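Local coordinates for protein SnoK (Streptomyces nogalater, PDB 5EPA) that probably works as a 2-oxoglutarate-dependent non-heme iron carbocyclase that forms a ring during nogalamycin biosynthesis, at residues L144-A150 / V213-R219; A29-R34 / R106-A110. All coordinates share one frame; numbering follows the deposited sequence.

Interaction 1. Residues L144-A150 / V213-R219. With AKG (2-oxoglutaric acid), chain H.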
ATOM      1  N   LEU A 144     -10.202  -8.647  -9.075  1.00 43.97           N
ATOM      2  CA  LEU A 144     -10.162  -7.687  -7.950  1.00 41.94           C
ATOM      3  C   LEU A 144     -11.431  -6.942  -7.761  1.00 42.79           C
ATOM      4  O   LEU A 144     -12.040  -6.428  -8.712  1.00 44.82           O
ATOM      5  CB  LEU A 144      -8.971  -6.713  -7.831  1.00 40.04           C
ATOM      6  CG  LEU A 144      -7.659  -7.432  -8.104  1.00 39.56           C
ATOM      7  CD1 LEU A 144      -6.497  -6.486  -7.925  1.00 38.79           C
ATOM      8  CD2 LEU A 144      -7.516  -8.648  -7.200  1.00 38.48           C
ATOM      9  N   SER A 145     -11.781  -6.845  -6.489  1.00 39.92           N
ATOM     10  CA  SER A 145     -12.993  -6.214  -6.097  1.00 39.24           C
ATOM     11  C   SER A 145     -12.760  -5.355  -4.856  1.00 36.33           C
ATOM     12  O   SER A 145     -12.901  -4.139  -4.917  1.00 36.21           O
ATOM     13  CB  SER A 145     -14.020  -7.302  -5.866  1.00 40.59           C
ATOM     14  OG  SER A 145     -15.249  -6.754  -5.470  1.00 43.70           O
ATOM     15  N   ALA A 146     -12.399  -5.980  -3.745  1.00 32.85           N
ATOM     16  CA  ALA A 146     -12.278  -5.271  -2.487  1.00 30.98           C
ATOM     17  C   ALA A 146     -10.845  -5.134  -2.047  1.00 29.24           C
ATOM     18  O   ALA A 146     -10.577  -4.703  -0.940  1.00 29.46           O
ATOM     19  CB  ALA A 146     -13.085  -5.991  -1.425  1.00 32.50           C
ATOM     20  N   THR A 147      -9.910  -5.542  -2.898  1.00 28.04           N
ATOM     21  CA  THR A 147      -8.503  -5.437  -2.576  1.00 27.00           C
ATOM     22  C   THR A 147      -8.151  -4.009  -2.120  1.00 26.68           C
ATOM     23  O   THR A 147      -8.525  -3.017  -2.776  1.00 26.72           O
ATOM     24  CB  THR A 147      -7.633  -5.862  -3.760  1.00 26.65           C
ATOM     25  OG1 THR A 147      -7.812  -7.248  -4.003  1.00 27.38           O
ATOM     26  CG2 THR A 147      -6.156  -5.628  -3.515  1.00 25.66           C
ATOM     27  N   LEU A 148      -7.365  -3.934  -1.050  1.00 25.75           N
ATOM     28  CA  LEU A 148      -6.923  -2.667  -0.470  1.00 25.34           C
ATOM     29  C   LEU A 148      -5.556  -2.781   0.200  1.00 24.74           C
ATOM     30  O   LEU A 148      -5.054  -3.879   0.460  1.00 23.20           O
ATOM     31  CB  LEU A 148      -7.928  -2.164   0.546  1.00 26.18           C
ATOM     32  CG  LEU A 148      -7.943  -2.747   1.945  1.00 27.11           C
ATOM     33  CD1 LEU A 148      -8.930  -1.995   2.810  1.00 28.19           C
ATOM     34  CD2 LEU A 148      -8.355  -4.177   1.909  1.00 28.53           C
ATOM     35  N   THR A 149      -4.951  -1.618   0.452  1.00 23.93           N
ATOM     36  CA  THR A 149      -3.607  -1.529   1.006  1.00 22.70           C
ATOM     37  C   THR A 149      -3.642  -0.781   2.328  1.00 23.48           C
ATOM     38  O   THR A 149      -4.348   0.226   2.448  1.00 23.11           O
ATOM     39  CB  THR A 149      -2.675  -0.761   0.077  1.00 22.43           C
ATOM     40  OG1 THR A 149      -2.482  -1.463  -1.163  1.00 22.53           O
ATOM     41  CG2 THR A 149      -1.314  -0.522   0.726  1.00 22.07           C
ATOM     42  N   ALA A 150      -2.927  -1.312   3.313  1.00 22.85           N
ATOM     43  CA  ALA A 150      -2.681  -0.634   4.564  1.00 22.79           C
ATOM     44  C   ALA A 150      -1.293  -0.009   4.506  1.00 22.62           C
ATOM     45  O   ALA A 150      -0.314  -0.714   4.378  1.00 23.56           O
ATOM     46  CB  ALA A 150      -2.738  -1.623   5.719  1.00 22.94           C
ATOM     47  N   VAL A 213      -2.322   4.390  10.502  1.00 25.28           N
ATOM     48  CA  VAL A 213      -2.435   3.660   9.244  1.00 25.21           C
ATOM     49  C   VAL A 213      -3.402   4.369   8.329  1.00 25.68           C
ATOM     50  O   VAL A 213      -4.486   4.753   8.760  1.00 27.52           O
ATOM     51  CB  VAL A 213      -2.945   2.225   9.455  1.00 24.46           C
ATOM     52  CG1 VAL A 213      -2.951   1.482   8.145  1.00 24.04           C
ATOM     53  CG2 VAL A 213      -2.056   1.480  10.430  1.00 24.93           C
ATOM     54  N   VAL A 214      -3.038   4.519   7.063  1.00 25.06           N
ATOM     55  CA  VAL A 214      -3.995   4.953   6.073  1.00 24.50           C
ATOM     56  C   VAL A 214      -4.266   3.797   5.129  1.00 24.02           C
ATOM     57  O   VAL A 214      -3.353   3.250   4.543  1.00 24.29           O
ATOM     58  CB  VAL A 214      -3.493   6.144   5.248  1.00 24.52           C
ATOM     59  CG1 VAL A 214      -4.622   6.712   4.392  1.00 24.80           C
ATOM     60  CG2 VAL A 214      -2.938   7.224   6.149  1.00 24.88           C
ATOM     61  N   PHE A 215      -5.538   3.478   4.938  1.00 24.21           N
ATOM     62  CA  PHE A 215      -5.976   2.398   4.049  1.00 23.39           C
ATOM     63  C   PHE A 215      -6.483   2.992   2.766  1.00 23.66           C
ATOM     64  O   PHE A 215      -7.185   4.001   2.773  1.00 24.53           O
ATOM     65  CB  PHE A 215      -7.132   1.605   4.670  1.00 23.72           C
ATOM     66  CG  PHE A 215      -6.772   0.864   5.903  1.00 23.43           C
ATOM     67  CD1 PHE A 215      -6.749   1.478   7.099  1.00 23.59           C
ATOM     68  CD2 PHE A 215      -6.448  -0.497   5.834  1.00 23.58           C
ATOM     69  CE1 PHE A 215      -6.365   0.780   8.246  1.00 24.24           C
ATOM     70  CE2 PHE A 215      -6.099  -1.208   6.962  1.00 23.62           C
ATOM     71  CZ  PHE A 215      -6.054  -0.561   8.182  1.00 23.85           C
ATOM     72  N   HIS A 216      -6.130   2.386   1.648  1.00 23.66           N
ATOM     73  CA  HIS A 216      -6.696   2.823   0.360  1.00 23.87           C
ATOM     74  C   HIS A 216      -7.039   1.658  -0.559  1.00 22.97           C
ATOM     75  O   HIS A 216      -6.277   0.694  -0.705  1.00 21.46           O
ATOM     76  CB  HIS A 216      -5.776   3.891  -0.360  1.00 23.85           C
ATOM     77  CG  HIS A 216      -4.467   3.359  -0.848  1.00 23.12           C
ATOM     78  ND1 HIS A 216      -3.341   3.359  -0.072  1.00 23.18           N
ATOM     79  CD2 HIS A 216      -4.113   2.772  -2.016  1.00 23.26           C
ATOM     80  CE1 HIS A 216      -2.346   2.793  -0.730  1.00 22.25           C
ATOM     81  NE2 HIS A 216      -2.776   2.473  -1.930  1.00 22.68           N
ATOM     82  N   HIS A 217      -8.175   1.806  -1.223  1.00 23.50           N
ATOM     83  CA  HIS A 217      -8.644   0.826  -2.202  1.00 24.29           C
ATOM     84  C   HIS A 217      -7.714   0.687  -3.408  1.00 23.79           C
ATOM     85  O   HIS A 217      -6.969   1.602  -3.747  1.00 23.32           O
ATOM     86  CB  HIS A 217     -10.034   1.195  -2.649  1.00 25.54           C
ATOM     87  CG  HIS A 217     -10.728   0.129  -3.433  1.00 26.58           C
ATOM     88  ND1 HIS A 217     -10.624   0.029  -4.800  1.00 27.14           N
ATOM     89  CD2 HIS A 217     -11.580  -0.849  -3.048  1.00 27.67           C
ATOM     90  CE1 HIS A 217     -11.363  -0.977  -5.228  1.00 28.12           C
ATOM     91  NE2 HIS A 217     -11.953  -1.529  -4.182  1.00 28.48           N
ATOM     92  N   CYS A 218      -7.724  -0.485  -4.034  1.00 24.63           N
ATOM     93  CA  CYS A 218      -6.795  -0.790  -5.158  1.00 24.53           C
ATOM     94  C   CYS A 218      -7.051   0.048  -6.420  1.00 25.36           C
ATOM     95  O   CYS A 218      -6.231   0.075  -7.329  1.00 24.84           O
ATOM     96  CB  CYS A 218      -6.800  -2.282  -5.531  1.00 24.78           C
ATOM     97  SG  CYS A 218      -8.398  -2.916  -6.155  1.00 26.80           S
ATOM     98  N   ARG A 219      -8.193   0.717  -6.465  1.00 26.38           N
ATOM     99  CA  ARG A 219      -8.532   1.659  -7.546  1.00 26.90           C
ATOM    100  C   ARG A 219      -8.414   3.103  -7.182  1.00 25.21           C
ATOM    101  O   ARG A 219      -8.624   3.968  -8.039  1.00 25.55           O
ATOM    102  CB  ARG A 219      -9.940   1.407  -8.046  1.00 29.27           C
ATOM    103  CG  ARG A 219      -9.995   0.185  -8.908  1.00 31.93           C
ATOM    104  CD  ARG A 219     -11.393  -0.050  -9.394  1.00 35.09           C
ATOM    105  NE  ARG A 219     -11.472  -1.383  -9.944  1.00 38.02           N
ATOM    106  CZ  ARG A 219     -12.549  -1.880 -10.524  1.00 39.95           C
ATOM    107  NH1 ARG A 219     -13.627  -1.149 -10.639  1.00 41.74           N
ATOM    108  NH2 ARG A 219     -12.532  -3.112 -10.975  1.00 41.90           N
TER
HETATM  109  C1  AKG H 301       1.201   2.274  -1.968  1.00 13.40           C
HETATM  110  O1  AKG H 301       1.248   1.944  -0.756  1.00 14.55           O
HETATM  111  O2  AKG H 301       0.434   1.789  -2.842  1.00 14.12           O
HETATM  112  C2  AKG H 301       2.120   3.290  -2.474  1.00 13.68           C
HETATM  113  O5  AKG H 301       1.981   3.540  -3.662  1.00 16.29           O
HETATM  114  C3  AKG H 301       3.133   3.951  -1.574  1.00 13.19           C
HETATM  115  C4  AKG H 301       4.177   4.840  -2.255  1.00 12.89           C
HETATM  116  C5  AKG H 301       5.093   5.494  -1.203  1.00 13.44           C
HETATM  117  O3  AKG H 301       5.255   4.984  -0.047  1.00 13.85           O
HETATM  118  O4  AKG H 301       5.692   6.537  -1.475  1.00 12.22           O
HETATM  119  O   HOH W   1      -4.281  -0.508  -2.795  1.00 19.75           O
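Thr149 and His216 form the central hydrogen-bonded pair of two antiparallel neighbours in the major sheet of a double-stranded beta-helix, the cupin fold of 2-oxoglutarate-dependent iron oxygenases. Thr149 N binds His216 O at 2.9 Å, and His216 N returns the bond to Thr149 O. Thr149 CB sits over one face of the His216 imidazole, 4.0 Å from its centroid, a CH-pi contact offset toward the ring's rim. His216 NE2 is hydrogen-bonded to the iron ligand Asp135 and has only a weak hydrogen bond to 2-oxoglutarate, 3.4 Å from its O2. A water bridges Thr149 OG1 and His216 O.

His217 turns to the opposite face. Its CB lies 3.4 Å from Tyr33 OH. With CG anti to the backbone N (chi1 -168°), the ring swings toward the turn before strand 148-153: CG and CD2 lie beneath Thr147 O, which covers one face, CE1 passes near Ser145 O, and NE2 donates to Ser145 O at 2.9 Å. A leucine in its place would probably leave Ser145 O without this donor and allow the turn to move away from the strand. Just beyond the paired strands, Cys218 N donates to Thr147 O. The other ring nitrogen, His217 ND1, accepts a hydrogen bond from Arg219 N at 3.0 Å, with the donor tilted 25° from the ring plane.

Interaction 2. Residues A29-R34 / R106-A110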
ATOM      1  N   ALA A  29     -16.056   5.878  10.003  1.00 35.72           N
ATOM      2  CA  ALA A  29     -14.784   5.608   9.352  1.00 34.06           C
ATOM      3  C   ALA A  29     -14.927   4.607   8.205  1.00 32.94           C
ATOM      4  O   ALA A  29     -14.324   4.770   7.141  1.00 32.28           O
ATOM      5  CB  ALA A  29     -13.766   5.085  10.359  1.00 34.09           C
ATOM      6  N   VAL A  30     -15.754   3.599   8.402  1.00 33.03           N
ATOM      7  CA  VAL A  30     -16.042   2.650   7.341  1.00 33.05           C
ATOM      8  C   VAL A  30     -16.774   3.322   6.160  1.00 34.10           C
ATOM      9  O   VAL A  30     -16.410   3.119   5.000  1.00 34.30           O
ATOM     10  CB  VAL A  30     -16.917   1.502   7.860  1.00 33.74           C
ATOM     11  CG1 VAL A  30     -17.366   0.608   6.716  1.00 33.31           C
ATOM     12  CG2 VAL A  30     -16.149   0.715   8.913  1.00 33.78           C
ATOM     13  N   ARG A  31     -17.768   4.151   6.456  1.00 35.43           N
ATOM     14  CA  ARG A  31     -18.468   4.878   5.417  1.00 37.09           C
ATOM     15  C   ARG A  31     -17.531   5.829   4.670  1.00 34.41           C
ATOM     16  O   ARG A  31     -17.599   5.944   3.452  1.00 33.92           O
ATOM     17  CB  ARG A  31     -19.685   5.604   5.995  1.00 41.99           C
ATOM     18  CG  ARG A  31     -20.530   6.356   4.969  1.00 47.96           C
ATOM     19  CD  ARG A  31     -21.780   6.987   5.572  1.00 53.86           C
ATOM     20  NE  ARG A  31     -21.524   7.840   6.758  1.00 62.19           N
ATOM     21  CZ  ARG A  31     -21.783   7.582   8.070  1.00 68.48           C
ATOM     22  NH1 ARG A  31     -22.341   6.436   8.515  1.00 70.15           N
ATOM     23  NH2 ARG A  31     -21.463   8.518   8.980  1.00 69.52           N
ATOM     24  N   PHE A  32     -16.646   6.500   5.388  1.00 31.95           N
ATOM     25  CA  PHE A  32     -15.698   7.414   4.756  1.00 30.24           C
ATOM     26  C   PHE A  32     -14.852   6.659   3.768  1.00 29.57           C
ATOM     27  O   PHE A  32     -14.652   7.088   2.636  1.00 28.97           O
ATOM     28  CB  PHE A  32     -14.819   8.073   5.818  1.00 30.17           C
ATOM     29  CG  PHE A  32     -13.911   9.164   5.298  1.00 29.35           C
ATOM     30  CD1 PHE A  32     -12.699   8.863   4.712  1.00 28.19           C
ATOM     31  CD2 PHE A  32     -14.263  10.486   5.415  1.00 30.74           C
ATOM     32  CE1 PHE A  32     -11.857   9.847   4.232  1.00 28.12           C
ATOM     33  CE2 PHE A  32     -13.420  11.498   4.926  1.00 30.44           C
ATOM     34  CZ  PHE A  32     -12.199  11.176   4.366  1.00 29.32           C
ATOM     35  N   TYR A  33     -14.333   5.498   4.198  1.00 29.15           N
ATOM     36  CA  TYR A  33     -13.561   4.628   3.307  1.00 28.17           C
ATOM     37  C   TYR A  33     -14.335   4.223   2.071  1.00 28.74           C
ATOM     38  O   TYR A  33     -13.816   4.307   0.996  1.00 29.18           O
ATOM     39  CB  TYR A  33     -13.079   3.362   4.027  1.00 27.35           C
ATOM     40  CG  TYR A  33     -12.402   2.400   3.077  1.00 26.02           C
ATOM     41  CD1 TYR A  33     -11.110   2.651   2.604  1.00 24.86           C
ATOM     42  CD2 TYR A  33     -13.038   1.246   2.634  1.00 25.71           C
ATOM     43  CE1 TYR A  33     -10.494   1.762   1.745  1.00 23.71           C
ATOM     44  CE2 TYR A  33     -12.419   0.397   1.732  1.00 24.66           C
ATOM     45  CZ  TYR A  33     -11.152   0.654   1.317  1.00 23.55           C
ATOM     46  OH  TYR A  33     -10.528  -0.172   0.408  1.00 23.55           O
ATOM     47  N   ARG A  34     -15.569   3.777   2.224  1.00 30.59           N
ATOM     48  CA  ARG A  34     -16.347   3.261   1.071  1.00 31.78           C
ATOM     49  C   ARG A  34     -16.646   4.354   0.094  1.00 31.94           C
ATOM     50  O   ARG A  34     -16.607   4.127  -1.098  1.00 31.16           O
ATOM     51  CB  ARG A  34     -17.660   2.607   1.493  1.00 33.52           C
ATOM     52  CG  ARG A  34     -17.499   1.446   2.483  1.00 34.61           C
ATOM     53  CD  ARG A  34     -17.399   0.082   1.846  1.00 35.13           C
ATOM     54  NE  ARG A  34     -17.038  -0.961   2.814  1.00 35.37           N
ATOM     55  CZ  ARG A  34     -17.880  -1.686   3.567  1.00 36.49           C
ATOM     56  NH1 ARG A  34     -19.173  -1.485   3.560  1.00 37.92           N
ATOM     57  NH2 ARG A  34     -17.398  -2.630   4.357  1.00 35.91           N
ATOM     58  N   ARG A 106     -12.943  -5.152   8.002  1.00 32.99           N
ATOM     59  CA  ARG A 106     -14.178  -4.377   8.179  1.00 33.34           C
ATOM     60  C   ARG A 106     -14.350  -3.349   7.067  1.00 31.89           C
ATOM     61  O   ARG A 106     -15.436  -3.135   6.567  1.00 31.93           O
ATOM     62  CB  ARG A 106     -14.219  -3.723   9.563  1.00 34.69           C
ATOM     63  CG  ARG A 106     -14.542  -4.728  10.660  1.00 36.93           C
ATOM     64  CD  ARG A 106     -15.017  -4.136  11.981  1.00 39.00           C
ATOM     65  NE  ARG A 106     -16.081  -3.147  11.794  1.00 42.03           N
ATOM     66  CZ  ARG A 106     -16.480  -2.255  12.708  1.00 44.32           C
ATOM     67  NH1 ARG A 106     -15.907  -2.193  13.906  1.00 44.46           N
ATOM     68  NH2 ARG A 106     -17.472  -1.412  12.410  1.00 46.90           N
ATOM     69  N   LEU A 107     -13.257  -2.731   6.665  1.00 30.79           N
ATOM     70  CA  LEU A 107     -13.303  -1.742   5.619  1.00 30.24           C
ATOM     71  C   LEU A 107     -13.678  -2.399   4.288  1.00 30.19           C
ATOM     72  O   LEU A 107     -14.539  -1.878   3.551  1.00 29.98           O
ATOM     73  CB  LEU A 107     -11.960  -1.029   5.505  1.00 29.59           C
ATOM     74  CG  LEU A 107     -11.565  -0.134   6.694  1.00 30.01           C
ATOM     75  CD1 LEU A 107     -10.194   0.465   6.476  1.00 29.20           C
ATOM     76  CD2 LEU A 107     -12.546   1.019   6.921  1.00 30.63           C
ATOM     77  N   ALA A 108     -13.068  -3.555   3.999  1.00 28.81           N
ATOM     78  CA  ALA A 108     -13.267  -4.227   2.723  1.00 28.48           C
ATOM     79  C   ALA A 108     -14.632  -4.810   2.583  1.00 29.25           C
ATOM     80  O   ALA A 108     -15.188  -4.865   1.504  1.00 30.76           O
ATOM     81  CB  ALA A 108     -12.249  -5.324   2.556  1.00 28.22           C
ATOM     82  N   GLY A 109     -15.166  -5.296   3.675  1.00 30.46           N
ATOM     83  CA  GLY A 109     -16.499  -5.930   3.676  1.00 32.34           C
ATOM     84  C   GLY A 109     -16.524  -7.288   3.009  1.00 33.11           C
ATOM     85  O   GLY A 109     -17.591  -7.812   2.713  1.00 34.09           O
ATOM     86  N   ALA A 110     -15.353  -7.889   2.839  1.00 32.81           N
ATOM     87  CA  ALA A 110     -15.250  -9.199   2.178  1.00 34.00           C
ATOM     88  C   ALA A 110     -13.978  -9.924   2.638  1.00 33.67           C
ATOM     89  O   ALA A 110     -13.067  -9.290   3.135  1.00 31.96           O
ATOM     90  CB  ALA A 110     -15.225  -9.024   0.671  1.00 33.89           C
TER
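Arg34 takes hold of the carbonyl of Leu107 side-on, with two nitrogens converging on a single oxygen. The straighter bond comes from NE, 2.8 Å from Leu107 O with an N-H...O angle of 160°, and the acceptor lies in the guanidinium plane. NH2 adds a second, more bent bond to Leu107 O at 3.1 Å, approaching from above the carbonyl plane. A bend at chi2 (-93°) folds the Arg34 chain back along its own helix. Val30 CG1 can thus rest over the centre of one guanidinium face, 3.9 Å above it, so that an apolar methyl on one side and a carbonyl at the edge restrict how the group can turn.

Alongside this polar grip runs an apolar one. Leu107 CB stands over a face of the Tyr33 ring, 4.2 Å from its centroid, in a CH-pi contact displaced toward the rim. From the same side chain CD2 reaches Tyr33 CB at 3.8 Å and Val30 CG2 at 4.1 Å, so that one methyl touches both residues of helix 27-36.

These are helices 27-36 and 98-108, which pack against each other on the outside of the major sheet of the double-stranded beta-helix. Leu107 stands near the C-terminal end of its helix, where a cationic guanidinium would be expected to interact favourably with the helix dipole. Gly109, with positive phi, carries the chain out of that helix. A CB at Gly109 would probably clash with Arg34, whose NH2 is already 3.5 Å from Gly109 CA.

Further out, Arg106 NH1 is hydrogen-bonded to Ala22 O, tying this helix to the N-terminal segment, and Arg34 O accepts from His171 NE2. Beneath both helices, Tyr33 and Leu107 each touch Val39 of the edge strand 38-41.

The two contacts illustrate how a beta sheet can serve a catalytic centre on one face and a helical layer on the other. Their centres are 10 Å apart and they meet directly: Tyr33 OH of interaction 2 lies 3.3 Å from Leu148 CB, and Leu107 CD1 lies 3.5 Å from Phe215 CG, both on the helix-covered face of interaction 1. Nearer the turn, Ala146 CB comes within 3.8 Å of Ala108 O. Thr149 and His216 look the other way, into the pocket, where the His216 side chain is about 4 Å from the iron. The Tyr33 side chain is about 12 Å from both the metal and 2-oxoglutarate.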